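PDB 3NYM: uncharacterized protein from Neisseria meningitidis serogroup B, which is of unknown function but folds as an all-helical protein of the DUF6853 family, with two copies packed together in the assembly. Local coordinates for residues 14-17 against 18-21; 100-103 against 104-107. All coordinates share one frame; numbering follows the deposited sequence.

Contact 1: 14-17 against 18-21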
# COMPACT_ATOMS: atom_id res chain seq x y z
N LEU A 14 -15.62 9.40 -4.13
CA LEU A 14 -15.15 9.18 -5.50
C LEU A 14 -16.33 8.94 -6.45
O LEU A 14 -16.35 9.45 -7.58
CB LEU A 14 -14.14 8.03 -5.56
CG LEU A 14 -12.84 8.30 -4.80
CD1 LEU A 14 -11.93 7.09 -4.86
CD2 LEU A 14 -12.13 9.55 -5.36
N ILE A 15 -17.33 8.20 -5.99
CA ILE A 15 -18.56 8.04 -6.78
C ILE A 15 -19.19 9.40 -7.08
O ILE A 15 -19.58 9.68 -8.21
CB ILE A 15 -19.57 7.11 -6.09
CG1 ILE A 15 -19.04 5.67 -6.05
CG2 ILE A 15 -20.92 7.17 -6.79
CD1 ILE A 15 -19.75 4.79 -5.05
N ASN A 16 -19.25 10.27 -6.06
CA ASN A 16 -19.78 11.62 -6.25
C ASN A 16 -19.00 12.42 -7.29
O ASN A 16 -19.58 13.13 -8.10
CB ASN A 16 -19.82 12.39 -4.93
CG ASN A 16 -20.87 11.87 -3.98
OD1 ASN A 16 -21.82 11.20 -4.39
ND2 ASN A 16 -20.71 12.17 -2.69
N VAL A 17 -17.68 12.31 -7.27
CA VAL A 17 -16.88 13.02 -8.26
C VAL A 17 -17.24 12.53 -9.66
O VAL A 17 -17.39 13.32 -10.59
CB VAL A 17 -15.37 12.83 -8.00
CG1 VAL A 17 -14.56 13.48 -9.11
CG2 VAL A 17 -15.00 13.41 -6.65
N GLY A 18 -17.39 11.22 -9.79
CA GLY A 18 -17.81 10.63 -11.05
C GLY A 18 -19.13 11.20 -11.54
O GLY A 18 -19.30 11.44 -12.74
N LEU A 19 -20.07 11.40 -10.63
CA LEU A 19 -21.39 11.90 -11.01
C LEU A 19 -21.31 13.30 -11.61
O LEU A 19 -22.07 13.63 -12.52
CB LEU A 19 -22.37 11.87 -9.83
CG LEU A 19 -22.71 10.48 -9.29
CD1 LEU A 19 -23.49 10.58 -8.00
CD2 LEU A 19 -23.47 9.68 -10.34
N TYR A 20 -20.39 14.12 -11.12
CA TYR A 20 -20.19 15.44 -11.72
C TYR A 20 -19.76 15.28 -13.17
O TYR A 20 -20.03 16.15 -14.00
CB TYR A 20 -19.19 16.28 -10.91
CG TYR A 20 -19.84 16.89 -9.69
CD1 TYR A 20 -20.63 18.03 -9.81
CD2 TYR A 20 -19.70 16.31 -8.44
CE1 TYR A 20 -21.26 18.58 -8.71
CE2 TYR A 20 -20.33 16.86 -7.32
CZ TYR A 20 -21.11 18.00 -7.47
OH TYR A 20 -21.73 18.55 -6.37
N GLN A 21 -19.13 14.16 -13.48
CA GLN A 21 -18.62 13.93 -14.83
C GLN A 21 -19.63 13.18 -15.70
O GLN A 21 -19.32 12.80 -16.83
CB GLN A 21 -17.28 13.18 -14.79
CG GLN A 21 -16.25 13.89 -13.95
CD GLN A 21 -14.87 13.27 -14.04
OE1 GLN A 21 -14.61 12.41 -14.88
NE2 GLN A 21 -13.97 13.73 -13.19
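The C-terminal end of helix 13-20 is where Asn16 and Val17 meet Leu19, Tyr20 and Gln21, and the backbone bonds slacken as the helix runs out. Gly18 N still makes a regular bond to Leu14 O (3.0 Å, N-H...O 165°), and Leu19 N bonds to Ile15 O at 3.0 Å. At the next residue the bond from Tyr20 N to Asn16 O has lengthened to 3.3 Å. Val17 O receives two weak bonds, from Tyr20 N and Gln21 N, and Gln21 N turns to Gly18 O at 2.8 Å.

The Tyr20 ring stands with Val17 CA at its edge, while its CD2 comes to 3.2 Å from Asn16 O. Leu19 drapes back along the helix: with CG beside its own backbone N (chi1 -65°), CG sits 3.4 Å from Ile15 O and CD1 reaches Ile15 CG2 at 4.4 Å. This is the familiar i to i+4 packing of an alpha-helix. Val17 and Gln21 run side by side in the same direction, CG1 of Val17 lying 4.1 Å from NE2 of Gln21.

That amide nitrogen is bonded to Leu111 O, which pins the helix end to helix 83-113, and Val17 also touches Leu111. On the dimer side, Asn16 ND2 binds Gln72 OE1 of the second subunit, and Tyr20 makes an edge-to-face ring contact with Phe80 of that subunit.

Contact 2: 100-103 against 104-107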
# COMPACT_ATOMS: atom_id res chain seq x y z
N ILE A 100 -3.73 -2.37 -2.84
CA ILE A 100 -4.93 -1.72 -2.33
C ILE A 100 -4.86 -0.23 -2.60
O ILE A 100 -5.78 0.37 -3.17
CB ILE A 100 -5.05 -1.93 -0.81
CG1 ILE A 100 -5.25 -3.41 -0.49
CG2 ILE A 100 -6.16 -1.05 -0.24
CD1 ILE A 100 -6.61 -3.77 -0.03
N PHE A 101 -3.75 0.38 -2.19
CA PHE A 101 -3.62 1.83 -2.30
C PHE A 101 -3.22 2.30 -3.68
O PHE A 101 -3.70 3.34 -4.14
CB PHE A 101 -2.71 2.36 -1.20
CG PHE A 101 -3.23 2.06 0.17
CD1 PHE A 101 -4.27 2.82 0.70
CD2 PHE A 101 -2.75 0.98 0.89
CE1 PHE A 101 -4.79 2.53 1.95
CE2 PHE A 101 -3.26 0.69 2.14
CZ PHE A 101 -4.28 1.46 2.68
N ASP A 102 -2.37 1.54 -4.35
CA ASP A 102 -2.04 1.90 -5.73
C ASP A 102 -3.29 1.94 -6.61
O ASP A 102 -3.42 2.79 -7.48
CB ASP A 102 -1.02 0.95 -6.32
CG ASP A 102 -0.49 1.45 -7.65
OD1 ASP A 102 0.05 2.58 -7.68
OD2 ASP A 102 -0.64 0.73 -8.66
N SER A 103 -4.22 1.01 -6.38
CA SER A 103 -5.44 0.95 -7.17
C SER A 103 -6.31 2.18 -6.97
O SER A 103 -6.80 2.75 -7.93
CB SER A 103 -6.23 -0.30 -6.82
OG SER A 103 -5.51 -1.44 -7.23
N ILE A 104 -6.51 2.55 -5.72
CA ILE A 104 -7.24 3.76 -5.39
C ILE A 104 -6.55 4.97 -6.04
O ILE A 104 -7.21 5.81 -6.67
CB ILE A 104 -7.34 3.94 -3.86
CG1 ILE A 104 -8.15 2.79 -3.25
CG2 ILE A 104 -7.94 5.30 -3.52
CD1 ILE A 104 -8.32 2.88 -1.74
N LYS A 105 -5.23 5.05 -5.90
CA LYS A 105 -4.47 6.12 -6.55
C LYS A 105 -4.79 6.19 -8.04
O LYS A 105 -5.05 7.26 -8.57
CB LYS A 105 -2.96 5.92 -6.35
CG LYS A 105 -2.15 7.05 -6.94
CD LYS A 105 -0.67 6.73 -7.02
CE LYS A 105 0.08 7.94 -7.59
NZ LYS A 105 1.56 7.84 -7.44
N THR A 106 -4.75 5.05 -8.72
CA THR A 106 -5.00 5.02 -10.15
C THR A 106 -6.39 5.53 -10.51
O THR A 106 -6.56 6.29 -11.46
CB THR A 106 -4.82 3.61 -10.74
OG1 THR A 106 -3.47 3.18 -10.54
CG2 THR A 106 -5.15 3.60 -12.23
N ASP A 107 -7.41 5.11 -9.76
CA ASP A 107 -8.77 5.57 -10.07
C ASP A 107 -8.91 7.08 -9.81
O ASP A 107 -9.60 7.79 -10.56
CB ASP A 107 -9.82 4.81 -9.27
CG ASP A 107 -10.02 3.39 -9.77
OD1 ASP A 107 -9.44 3.02 -10.82
OD2 ASP A 107 -10.77 2.64 -9.11
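Ile104, Ser103 and, to a lesser extent, Asp102 have the most surface buried where two successive turns of the long helix 83-113 meet. Ile104 folds its CG1 branch back toward the preceding turn: CG1 lies beside the residue's own backbone N (chi1 -64°) and stops 3.4 Å from Ile100 O, with CD1 following past the same oxygen. That oxygen also takes a long, weak bond from Ile104 N. The side chain packs as well on Trp53 of helix 53-60 and on Phe64 of the second subunit.

Ser103 works through its backbone and its hydroxyl. Its carbonyl oxygen accepts from Asp107 N at 3.0 Å, a fairly straight bond (160°), while OG turns back to Leu99 O. Asp107, one turn ahead, sends its carboxylate to Tyr47 OH and to the backbone N of Ile44, tying the helix to the 43-47 loop.

Asp102 gives Thr106 a double grip on one oxygen. Thr106 N is 2.9 Å from Asp102 O and Thr106 OG1 is 3.1 Å from it, and the two donors approach from opposite faces of the carbonyl plane. The hydroxyl can do this because it lies beside Thr106's own backbone N (chi1 -62°). The Asp102 carboxylate is not in contact with the Lys105 amine, OD1 and NZ being 5.5 Å apart, so any attraction between these opposite charges is probably modest. Lys105 N bonds to Phe101 O at 2.9 Å. The turn is held mainly by main-chain bonds, and the Ser103 and Thr106 hydroxyls each bond to a carbonyl of the preceding turn.

Overall arrangement
From the N terminus the chain first forms contact 1, within the short helix 13-20, and then passes through helices 28-31, 53-60 and 64-76 before reaching contact 2 in the C-terminal half of the long helix 83-113. Each contact joins consecutive turns of one helix, so neither closes a loop; they follow in series without nesting or crossing. The centres of contacts 1 and 2 lie about 16 Å apart and their nearest atoms about 5 Å, without touching. Helix 83-113 links them: just beyond contact 2 it supplies Ile108 and Leu111, against which Leu14 of contact 1 packs. Both contacts also face the second subunit, contact 1 meeting Met68 and Leu75 and contact 2 Met91 and Ala94 there.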